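Long-range contacts in uncharacterized protein (Porphyromonas gingivalis, PDB 1ZBS), which is of unknown function but is probably an N-acetylglucosamine kinase with the ATPase fold shared by actin, Hsp70 and sugar kinases: residues A[15-25]-A[269-279]; A[112-123]-A[220-231]. All coordinates share one frame; numbering follows the deposited sequence.

Interaction 1. Residues A[15-25]-A[269-279]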
loop_
_atom_site.group_PDB
_atom_site.type_symbol
_atom_site.label_atom_id
_atom_site.label_comp_id
_atom_site.label_asym_id
_atom_site.label_seq_id
_atom_site.Cartn_x
_atom_site.Cartn_y
_atom_site.Cartn_z
ATOM N N CYS A 15 -3.069 -15.330 -29.470
ATOM C CA CYS A 15 -2.587 -16.416 -30.316
ATOM C C CYS A 15 -3.682 -17.021 -31.181
ATOM O O CYS A 15 -4.762 -17.360 -30.698
ATOM C CB CYS A 15 -1.950 -17.530 -29.485
ATOM S SG CYS A 15 -1.624 -19.043 -30.450
ATOM N N ILE A 16 -3.392 -17.136 -32.471
ATOM C CA ILE A 16 -4.319 -17.734 -33.415
ATOM C C ILE A 16 -3.801 -19.149 -33.643
ATOM O O ILE A 16 -2.772 -19.343 -34.285
ATOM C CB ILE A 16 -4.343 -16.964 -34.754
ATOM C CG1 ILE A 16 -4.916 -15.564 -34.543
ATOM C CG2 ILE A 16 -5.187 -17.711 -35.770
ATOM C CD1 ILE A 16 -5.025 -14.752 -35.816
ATOM N N ALA A 17 -4.506 -20.132 -33.094
ATOM C CA ALA A 17 -4.109 -21.529 -33.226
ATOM C C ALA A 17 -5.053 -22.328 -34.125
ATOM O O ALA A 17 -6.202 -21.944 -34.348
ATOM C CB ALA A 17 -4.042 -22.179 -31.845
ATOM N N LYS A 18 -4.550 -23.449 -34.630
ATOM C CA LYS A 18 -5.324 -24.338 -35.484
ATOM C C LYS A 18 -4.909 -25.746 -35.108
ATOM O O LYS A 18 -3.745 -26.119 -35.266
ATOM C CB LYS A 18 -5.000 -24.096 -36.958
ATOM C CG LYS A 18 -5.969 -24.760 -37.940
ATOM C CD LYS A 18 -5.310 -24.924 -39.308
ATOM C CE LYS A 18 -6.321 -25.136 -40.429
ATOM N NZ LYS A 18 -7.074 -23.890 -40.773
ATOM N N GLU A 19 -5.859 -26.518 -34.590
ATOM C CA GLU A 19 -5.606 -27.896 -34.178
ATOM C C GLU A 19 -4.342 -28.043 -33.328
ATOM O O GLU A 19 -3.404 -28.747 -33.707
ATOM C CB GLU A 19 -5.509 -28.811 -35.406
ATOM C CG GLU A 19 -6.702 -29.759 -35.570
ATOM C CD GLU A 19 -7.879 -29.131 -36.313
ATOM O OE1 GLU A 19 -7.853 -29.106 -37.572
ATOM O OE2 GLU A 19 -8.831 -28.649 -35.640
ATOM N N GLY A 20 -4.324 -27.375 -32.181
ATOM C CA GLY A 20 -3.176 -27.456 -31.293
ATOM C C GLY A 20 -1.891 -26.856 -31.831
ATOM O O GLY A 20 -0.829 -27.030 -31.230
ATOM N N LYS A 21 -1.964 -26.160 -32.963
ATOM C CA LYS A 21 -0.770 -25.532 -33.542
ATOM C C LYS A 21 -0.936 -24.013 -33.670
ATOM O O LYS A 21 -1.993 -23.518 -34.069
ATOM C CB LYS A 21 -0.445 -26.155 -34.908
ATOM C CG LYS A 21 -0.015 -27.624 -34.826
ATOM C CD LYS A 21 0.192 -28.275 -36.206
ATOM C CE LYS A 21 0.502 -29.777 -36.076
ATOM N NZ LYS A 21 -0.556 -30.518 -35.292
ATOM N N SER A 22 0.115 -23.280 -33.313
ATOM C CA SER A 22 0.097 -21.822 -33.372
ATOM C C SER A 22 0.390 -21.290 -34.769
ATOM O O SER A 22 1.375 -21.683 -35.398
ATOM C CB SER A 22 1.124 -21.243 -32.393
ATOM O OG SER A 22 1.096 -19.819 -32.400
ATOM N N LEU A 23 -0.466 -20.396 -35.247
ATOM C CA LEU A 23 -0.287 -19.791 -36.560
ATOM C C LEU A 23 -0.045 -18.297 -36.390
ATOM O O LEU A 23 0.494 -17.639 -37.279
ATOM C CB LEU A 23 -1.524 -20.008 -37.428
ATOM C CG LEU A 23 -1.956 -21.457 -37.635
ATOM C CD1 LEU A 23 -3.079 -21.468 -38.660
ATOM C CD2 LEU A 23 -0.782 -22.316 -38.120
ATOM N N GLY A 24 -0.449 -17.776 -35.235
ATOM C CA GLY A 24 -0.276 -16.363 -34.939
ATOM C C GLY A 24 0.018 -16.133 -33.462
ATOM O O GLY A 24 -0.355 -16.947 -32.616
ATOM N N ARG A 25 0.690 -15.029 -33.149
ATOM C CA ARG A 25 1.038 -14.696 -31.775
ATOM C C ARG A 25 1.231 -13.168 -31.731
ATOM O O ARG A 25 2.291 -12.646 -32.086
ATOM C CB ARG A 25 2.311 -15.481 -31.385
ATOM C CG ARG A 25 2.626 -15.640 -29.882
ATOM C CD ARG A 25 1.505 -16.283 -29.037
ATOM N NE ARG A 25 1.847 -16.287 -27.604
ATOM C CZ ARG A 25 2.711 -17.128 -27.033
ATOM N NH1 ARG A 25 3.319 -18.052 -27.770
ATOM N NH2 ARG A 25 3.004 -17.023 -25.735
ATOM N N SER A 269 4.269 -18.369 -19.083
ATOM C CA SER A 269 2.982 -18.174 -19.765
ATOM C C SER A 269 2.111 -19.436 -19.816
ATOM O O SER A 269 2.615 -20.555 -19.827
ATOM C CB SER A 269 3.236 -17.683 -21.205
ATOM O OG SER A 269 2.088 -17.820 -22.031
ATOM N N PRO A 270 0.782 -19.264 -19.808
ATOM C CA PRO A 270 -0.133 -20.408 -19.869
ATOM C C PRO A 270 -0.555 -20.627 -21.320
ATOM O O PRO A 270 -1.346 -21.515 -21.623
ATOM C CB PRO A 270 -1.308 -19.945 -19.023
ATOM C CG PRO A 270 -1.393 -18.494 -19.393
ATOM C CD PRO A 270 0.071 -18.058 -19.339
HETATM N N MSE A 271 -0.023 -19.802 -22.214
HETATM C CA MSE A 271 -0.400 -19.897 -23.611
HETATM C C MSE A 271 -0.281 -21.297 -24.201
HETATM O O MSE A 271 -1.259 -21.834 -24.712
HETATM C CB MSE A 271 0.401 -18.913 -24.454
HETATM C CG MSE A 271 -0.220 -18.700 -25.818
HETATM SE SE MSE A 271 -2.114 -18.224 -25.697
HETATM C CE MSE A 271 -2.925 -19.961 -25.850
ATOM N N GLU A 272 0.910 -21.884 -24.140
ATOM C CA GLU A 272 1.109 -23.229 -24.667
ATOM C C GLU A 272 0.067 -24.165 -24.067
ATOM O O GLU A 272 -0.481 -25.035 -24.749
ATOM C CB GLU A 272 2.511 -23.740 -24.327
ATOM C CG GLU A 272 3.622 -23.081 -25.138
ATOM C CD GLU A 272 3.418 -23.237 -26.641
ATOM O OE1 GLU A 272 3.228 -24.385 -27.108
ATOM O OE2 GLU A 272 3.450 -22.208 -27.358
ATOM N N GLY A 273 -0.206 -23.969 -22.783
ATOM C CA GLY A 273 -1.181 -24.785 -22.097
ATOM C C GLY A 273 -2.592 -24.558 -22.599
ATOM O O GLY A 273 -3.342 -25.518 -22.765
ATOM N N LEU A 274 -2.973 -23.305 -22.831
ATOM C CA LEU A 274 -4.322 -23.019 -23.314
ATOM C C LEU A 274 -4.531 -23.490 -24.740
ATOM O O LEU A 274 -5.661 -23.732 -25.163
ATOM C CB LEU A 274 -4.644 -21.525 -23.261
ATOM C CG LEU A 274 -5.253 -20.894 -22.011
ATOM C CD1 LEU A 274 -6.159 -21.900 -21.297
ATOM C CD2 LEU A 274 -4.158 -20.429 -21.105
ATOM N N ILE A 275 -3.447 -23.596 -25.496
ATOM C CA ILE A 275 -3.574 -24.040 -26.867
ATOM C C ILE A 275 -3.938 -25.507 -26.875
ATOM O O ILE A 275 -4.867 -25.912 -27.574
ATOM C CB ILE A 275 -2.281 -23.832 -27.647
ATOM C CG1 ILE A 275 -1.995 -22.328 -27.745
ATOM C CG2 ILE A 275 -2.408 -24.452 -29.028
ATOM C CD1 ILE A 275 -0.654 -21.999 -28.339
ATOM N N GLN A 276 -3.224 -26.307 -26.090
ATOM C CA GLN A 276 -3.521 -27.731 -26.042
ATOM C C GLN A 276 -4.888 -27.975 -25.401
ATOM O O GLN A 276 -5.592 -28.910 -25.779
ATOM C CB GLN A 276 -2.436 -28.490 -25.266
ATOM C CG GLN A 276 -1.099 -28.615 -26.001
ATOM C CD GLN A 276 -1.211 -29.303 -27.368
ATOM O OE1 GLN A 276 -1.768 -28.741 -28.314
ATOM N NE2 GLN A 276 -0.678 -30.523 -27.471
ATOM N N TYR A 277 -5.269 -27.126 -24.448
ATOM C CA TYR A 277 -6.549 -27.278 -23.769
ATOM C C TYR A 277 -7.726 -27.157 -24.733
ATOM O O TYR A 277 -8.576 -28.037 -24.797
ATOM C CB TYR A 277 -6.712 -26.234 -22.666
ATOM C CG TYR A 277 -8.077 -26.294 -22.024
ATOM C CD1 TYR A 277 -8.319 -27.119 -20.927
ATOM C CD2 TYR A 277 -9.152 -25.580 -22.561
ATOM C CE1 TYR A 277 -9.597 -27.236 -20.382
ATOM C CE2 TYR A 277 -10.432 -25.692 -22.028
ATOM C CZ TYR A 277 -10.647 -26.521 -20.941
ATOM O OH TYR A 277 -11.910 -26.645 -20.425
ATOM N N HIS A 278 -7.782 -26.050 -25.465
ATOM C CA HIS A 278 -8.858 -25.831 -26.418
ATOM C C HIS A 278 -8.654 -26.659 -27.676
ATOM O O HIS A 278 -9.318 -26.449 -28.689
ATOM C CB HIS A 278 -8.960 -24.346 -26.756
ATOM C CG HIS A 278 -9.349 -23.502 -25.587
ATOM N ND1 HIS A 278 -10.623 -23.508 -25.058
ATOM C CD2 HIS A 278 -8.619 -22.684 -24.792
ATOM C CE1 HIS A 278 -10.659 -22.734 -23.989
ATOM N NE2 HIS A 278 -9.454 -22.223 -23.806
ATOM N N HIS A 279 -7.721 -27.598 -27.605
ATOM C CA HIS A 279 -7.448 -28.482 -28.723
ATOM C C HIS A 279 -7.978 -29.852 -28.335
ATOM O O HIS A 279 -8.290 -30.671 -29.194
ATOM C CB HIS A 279 -5.946 -28.577 -28.990
ATOM C CG HIS A 279 -5.586 -29.586 -30.037
ATOM N ND1 HIS A 279 -4.489 -30.416 -29.922
ATOM C CD2 HIS A 279 -6.167 -29.892 -31.219
ATOM C CE1 HIS A 279 -4.413 -31.189 -30.990
ATOM N NE2 HIS A 279 -5.418 -30.892 -31.794
#
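I275 of the C-terminal helix settles against the hairpin of strands 11-18 and 21-29, a helix-on-sheet contact of the ASKHA fold in which strand 11-18, joined to 21-29 by the turn K18-K21, receives a helix from the far end of the sequence. Its two branches divide the work. CD1 reaches C15 SG at 3.8 Å, while CG2 lies near A17 CB and the backbone carbonyl of G20. One turn earlier the selenium of M271, a selenomethionine, meets C15 CB at 3.9 Å. M271 CG stands opposite the backbone N (chi1 -164°), which sets it over the centre of the R25 guanidinium, 3.4 Å above its plane; the bend at chi2 then turns the selenium back to C15. The two side chains slide past each other in opposite directions. E272 OE2 sits 4.2 Å from R25 NH1 but well out of the guanidinium plane, so any attraction is probably one of charge alone, and R25 takes its salt bridge from D13 instead.

At the other end of the helix the H279 ring spreads over the turn, one face covering E19 C and G20 N. G20 CA makes a CH-pi contact there, 3.6 Å from the ring centroid and 20° off its normal. G20 has positive phi, and its CA also lies 3.5 Å from Q276 OE1.

Farther out, the type I' turn and a classic beta bulge, with L23 and G24 both facing I16, shape the hairpin. P270 and L274 rest on helix 97-105, and H278 stacks on Y64 while its NE2 bonds to Y66. The helix start is capped by S269, whose OG accepts from M271 N at 2.9 Å with an N-H...O angle of 159°.

Interaction 2. Residues A[112-123]-A[220-231]; sequences IACILGTGSNSC and FDDFLVRNVLRY
F220 opens the contact by taking L116 CD2 over one face of its ring, its CE1 3.9 Å from that methyl. This is the second half of the ASKHA fold, where helix 210-229 packs on the hairpin of strands 111-116 and 120-125. One turn on, F223 fills the centre. With CG anti to N (chi1 168°) its ring stands edge-on against the hairpin: L116 CD1 sits over one face, 4.1 Å from the centroid and only 4° off the normal, N227 CB, less surely placed, lies toward the rim of the opposite face, and C114 SG and N121 O lie at the edge in the ring plane. The sulfur is 5.0 Å from the ring centroid, a Cys sulfur-aromatic contact.

N227 follows, and its backbone O accepts from S122 OG at 3.0 Å, the hydroxyl coming from above the carbonyl plane. A water donates to N227 OD1 and weakly to S122 OG; OD1 also meets K160 of the second subunit. V228 then presses CG2 against C114 SG and CG1 near I112 CD1. Y231, last in the segment, lays CD2 against the same I112 methyl, its OH 2.8 Å from S122 OG.

S122 OG accepts a hydrogen bond from Y231 OH and donates one to N227 O, so both roles of the buried hydroxyl are filled and 227-231 is tied to the strand beside the apolar packing of I112, C114, L116, F223 and V228.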
loop_
_atom_site.group_PDB
_atom_site.type_symbol
_atom_site.label_atom_id
_atom_site.label_comp_id
_atom_site.label_asym_id
_atom_site.label_seq_id
_atom_site.Cartn_x
_atom_site.Cartn_y
_atom_site.Cartn_z
ATOM N N ILE A 112 -3.905 -27.319 -7.442
ATOM C CA ILE A 112 -3.860 -25.933 -7.003
ATOM C C ILE A 112 -3.058 -25.130 -8.006
ATOM O O ILE A 112 -1.902 -25.452 -8.281
ATOM C CB ILE A 112 -3.200 -25.802 -5.621
ATOM C CG1 ILE A 112 -4.055 -26.509 -4.570
ATOM C CG2 ILE A 112 -3.012 -24.325 -5.265
ATOM C CD1 ILE A 112 -3.376 -26.666 -3.221
ATOM N N ALA A 113 -3.685 -24.096 -8.562
ATOM C CA ALA A 113 -3.039 -23.237 -9.551
ATOM C C ALA A 113 -2.785 -21.850 -8.971
ATOM O O ALA A 113 -3.679 -21.225 -8.391
ATOM C CB ALA A 113 -3.915 -23.135 -10.803
ATOM N N CYS A 114 -1.559 -21.368 -9.145
ATOM C CA CYS A 114 -1.175 -20.062 -8.616
ATOM C C CYS A 114 -0.562 -19.146 -9.652
ATOM O O CYS A 114 0.132 -19.588 -10.565
ATOM C CB CYS A 114 -0.167 -20.219 -7.484
ATOM S SG CYS A 114 -0.660 -21.313 -6.187
ATOM N N ILE A 115 -0.824 -17.858 -9.495
ATOM C CA ILE A 115 -0.267 -16.861 -10.389
ATOM C C ILE A 115 0.690 -15.986 -9.590
ATOM O O ILE A 115 0.379 -15.555 -8.482
ATOM C CB ILE A 115 -1.359 -15.984 -11.002
ATOM C CG1 ILE A 115 -2.302 -16.849 -11.849
ATOM C CG2 ILE A 115 -0.718 -14.880 -11.842
ATOM C CD1 ILE A 115 -3.398 -16.072 -12.546
ATOM N N LEU A 116 1.874 -15.754 -10.144
ATOM C CA LEU A 116 2.876 -14.914 -9.497
ATOM C C LEU A 116 3.441 -13.984 -10.572
ATOM O O LEU A 116 4.414 -14.323 -11.249
ATOM C CB LEU A 116 3.992 -15.789 -8.904
ATOM C CG LEU A 116 4.399 -15.669 -7.435
ATOM C CD1 LEU A 116 3.172 -15.736 -6.541
ATOM C CD2 LEU A 116 5.388 -16.794 -7.075
ATOM N N GLY A 117 2.797 -12.828 -10.740
ATOM C CA GLY A 117 3.228 -11.833 -11.710
ATOM C C GLY A 117 3.157 -10.455 -11.060
ATOM O O GLY A 117 3.669 -10.270 -9.956
ATOM N N THR A 118 2.526 -9.487 -11.719
ATOM C CA THR A 118 2.389 -8.142 -11.156
ATOM C C THR A 118 1.620 -8.267 -9.839
ATOM O O THR A 118 1.949 -7.621 -8.837
ATOM C CB THR A 118 1.602 -7.217 -12.115
ATOM O OG1 THR A 118 2.284 -7.150 -13.366
ATOM C CG2 THR A 118 1.477 -5.810 -11.541
ATOM N N GLY A 119 0.591 -9.108 -9.868
ATOM C CA GLY A 119 -0.223 -9.392 -8.697
ATOM C C GLY A 119 -0.170 -10.895 -8.441
ATOM O O GLY A 119 0.365 -11.635 -9.267
ATOM N N SER A 120 -0.698 -11.356 -7.307
ATOM C CA SER A 120 -0.692 -12.787 -6.972
ATOM C C SER A 120 -2.110 -13.304 -6.964
ATOM O O SER A 120 -3.055 -12.532 -6.839
ATOM C CB SER A 120 -0.131 -13.042 -5.572
ATOM O OG SER A 120 1.053 -12.320 -5.338
ATOM N N ASN A 121 -2.254 -14.618 -7.064
ATOM C CA ASN A 121 -3.565 -15.224 -7.028
ATOM C C ASN A 121 -3.446 -16.745 -6.814
ATOM O O ASN A 121 -2.379 -17.323 -7.013
ATOM C CB ASN A 121 -4.296 -14.911 -8.340
ATOM C CG ASN A 121 -5.797 -14.908 -8.179
ATOM O OD1 ASN A 121 -6.528 -14.387 -9.033
ATOM N ND2 ASN A 121 -6.274 -15.490 -7.081
ATOM N N SER A 122 -4.529 -17.386 -6.382
ATOM C CA SER A 122 -4.523 -18.832 -6.200
ATOM C C SER A 122 -5.942 -19.372 -6.279
ATOM O O SER A 122 -6.905 -18.621 -6.137
ATOM C CB SER A 122 -3.887 -19.242 -4.856
ATOM O OG SER A 122 -4.691 -18.879 -3.747
ATOM N N CYS A 123 -6.057 -20.675 -6.518
ATOM C CA CYS A 123 -7.355 -21.327 -6.598
ATOM C C CYS A 123 -7.197 -22.834 -6.485
ATOM O O CYS A 123 -6.149 -23.397 -6.815
ATOM C CB CYS A 123 -8.030 -21.017 -7.930
ATOM S SG CYS A 123 -7.284 -21.896 -9.329
ATOM N N PHE A 220 7.397 -15.049 -0.607
ATOM C CA PHE A 220 6.882 -16.264 -1.234
ATOM C C PHE A 220 6.300 -17.176 -0.157
ATOM O O PHE A 220 5.262 -17.803 -0.359
ATOM C CB PHE A 220 7.986 -17.019 -1.989
ATOM C CG PHE A 220 8.375 -16.394 -3.308
ATOM C CD1 PHE A 220 7.686 -15.295 -3.819
ATOM C CD2 PHE A 220 9.429 -16.925 -4.049
ATOM C CE1 PHE A 220 8.050 -14.729 -5.043
ATOM C CE2 PHE A 220 9.801 -16.369 -5.267
ATOM C CZ PHE A 220 9.104 -15.267 -5.771
ATOM N N ASP A 221 6.971 -17.251 0.990
ATOM C CA ASP A 221 6.498 -18.099 2.077
ATOM C C ASP A 221 5.135 -17.573 2.536
ATOM O O ASP A 221 4.199 -18.348 2.747
ATOM C CB ASP A 221 7.497 -18.085 3.245
ATOM C CG ASP A 221 7.160 -19.113 4.313
ATOM O OD1 ASP A 221 7.178 -20.328 4.004
ATOM O OD2 ASP A 221 6.871 -18.710 5.461
ATOM N N ASP A 222 5.047 -16.252 2.667
ATOM C CA ASP A 222 3.832 -15.564 3.071
ATOM C C ASP A 222 2.696 -15.877 2.114
ATOM O O ASP A 222 1.547 -16.041 2.526
ATOM C CB ASP A 222 4.047 -14.048 3.061
ATOM C CG ASP A 222 4.074 -13.457 4.442
ATOM O OD1 ASP A 222 5.186 -13.241 4.974
ATOM O OD2 ASP A 222 2.976 -13.213 4.997
ATOM N N PHE A 223 3.017 -15.916 0.825
ATOM C CA PHE A 223 2.003 -16.218 -0.170
ATOM C C PHE A 223 1.439 -17.614 0.069
ATOM O O PHE A 223 0.219 -17.803 0.062
ATOM C CB PHE A 223 2.566 -16.117 -1.590
ATOM C CG PHE A 223 1.650 -16.689 -2.639
ATOM C CD1 PHE A 223 1.806 -18.004 -3.068
ATOM C CD2 PHE A 223 0.605 -15.933 -3.163
ATOM C CE1 PHE A 223 0.923 -18.560 -3.997
ATOM C CE2 PHE A 223 -0.285 -16.476 -4.092
ATOM C CZ PHE A 223 -0.125 -17.795 -4.514
ATOM N N LEU A 224 2.311 -18.590 0.294
ATOM C CA LEU A 224 1.844 -19.956 0.527
ATOM C C LEU A 224 0.965 -20.026 1.765
ATOM O O LEU A 224 -0.152 -20.556 1.728
ATOM C CB LEU A 224 3.032 -20.906 0.692
ATOM C CG LEU A 224 3.859 -21.070 -0.580
ATOM C CD1 LEU A 224 5.104 -21.897 -0.291
ATOM C CD2 LEU A 224 2.999 -21.730 -1.648
ATOM N N VAL A 225 1.475 -19.477 2.859
ATOM C CA VAL A 225 0.756 -19.472 4.118
ATOM C C VAL A 225 -0.671 -18.927 4.010
ATOM O O VAL A 225 -1.633 -19.624 4.329
ATOM C CB VAL A 225 1.516 -18.644 5.179
ATOM C CG1 VAL A 225 0.717 -18.602 6.480
ATOM C CG2 VAL A 225 2.896 -19.259 5.433
ATOM N N ARG A 226 -0.804 -17.690 3.543
ATOM C CA ARG A 226 -2.110 -17.040 3.439
ATOM C C ARG A 226 -2.901 -17.308 2.168
ATOM O O ARG A 226 -4.013 -16.799 2.013
ATOM C CB ARG A 226 -1.927 -15.537 3.582
ATOM C CG ARG A 226 -1.006 -15.165 4.720
ATOM C CD ARG A 226 -0.251 -13.900 4.388
ATOM N NE ARG A 226 -1.086 -12.711 4.461
ATOM C CZ ARG A 226 -1.137 -11.905 5.520
ATOM N NH1 ARG A 226 -0.401 -12.168 6.591
ATOM N NH2 ARG A 226 -1.898 -10.818 5.497
ATOM N N ASN A 227 -2.350 -18.098 1.252
ATOM C CA ASN A 227 -3.059 -18.351 0.001
ATOM C C ASN A 227 -3.191 -19.817 -0.405
ATOM O O ASN A 227 -4.122 -20.175 -1.128
ATOM C CB ASN A 227 -2.389 -17.561 -1.143
ATOM C CG ASN A 227 -2.423 -16.051 -0.916
ATOM O OD1 ASN A 227 -3.448 -15.407 -1.128
ATOM N ND2 ASN A 227 -1.302 -15.484 -0.478
ATOM N N VAL A 228 -2.273 -20.664 0.053
ATOM C CA VAL A 228 -2.305 -22.083 -0.312
ATOM C C VAL A 228 -2.637 -23.032 0.846
ATOM O O VAL A 228 -3.484 -23.913 0.705
ATOM C CB VAL A 228 -0.949 -22.522 -0.929
ATOM C CG1 VAL A 228 -0.973 -24.008 -1.270
ATOM C CG2 VAL A 228 -0.663 -21.697 -2.165
ATOM N N LEU A 229 -1.972 -22.864 1.983
ATOM C CA LEU A 229 -2.220 -23.746 3.111
ATOM C C LEU A 229 -3.701 -23.952 3.408
ATOM O O LEU A 229 -4.166 -25.088 3.571
ATOM C CB LEU A 229 -1.527 -23.222 4.361
ATOM C CG LEU A 229 -0.005 -23.352 4.378
ATOM C CD1 LEU A 229 0.458 -23.090 5.800
ATOM C CD2 LEU A 229 0.430 -24.748 3.925
ATOM N N ARG A 230 -4.435 -22.845 3.460
ATOM C CA ARG A 230 -5.868 -22.853 3.760
ATOM C C ARG A 230 -6.722 -23.767 2.890
ATOM O O ARG A 230 -7.897 -23.984 3.186
ATOM C CB ARG A 230 -6.418 -21.422 3.694
ATOM C CG ARG A 230 -6.175 -20.607 4.973
ATOM C CD ARG A 230 -6.961 -21.205 6.136
ATOM N NE ARG A 230 -7.053 -20.325 7.310
ATOM C CZ ARG A 230 -7.918 -20.518 8.308
ATOM N NH1 ARG A 230 -8.765 -21.545 8.271
ATOM N NH2 ARG A 230 -7.922 -19.708 9.355
ATOM N N TYR A 231 -6.159 -24.296 1.810
ATOM C CA TYR A 231 -6.950 -25.189 0.976
ATOM C C TYR A 231 -6.960 -26.576 1.613
ATOM O O TYR A 231 -7.815 -27.402 1.304
ATOM C CB TYR A 231 -6.395 -25.253 -0.449
ATOM C CG TYR A 231 -6.563 -23.974 -1.249
ATOM C CD1 TYR A 231 -7.767 -23.267 -1.230
ATOM C CD2 TYR A 231 -5.520 -23.477 -2.029
ATOM C CE1 TYR A 231 -7.928 -22.093 -1.966
ATOM C CE2 TYR A 231 -5.668 -22.303 -2.771
ATOM C CZ TYR A 231 -6.873 -21.617 -2.732
ATOM O OH TYR A 231 -7.019 -20.453 -3.450
HETATM O O HOH W 1 -4.724 -15.485 -3.494
#

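Interactions 1 and 2 occupy the two halves of the molecule, their centres about 26 Å apart and nearest atoms about 8 Å apart without touching. Each half has a five-stranded mixed sheet of the same strand order, 3-2-1-4-5, and each contact sets a helix on that sheet's antiparallel hairpin, one design used twice. Along the chain both segments of interaction 2 fall between those of interaction 1, because helix 271-280 returns to the N-terminal sheet. Helix 97-105 is a shared neighbour: it touches P270, L274 and Y277, and A113, I115 and N121 on the face of 112-123 turned from helix 210-229. Such paired domains are consistent with a sugar kinase, whose active site in relatives lies between them.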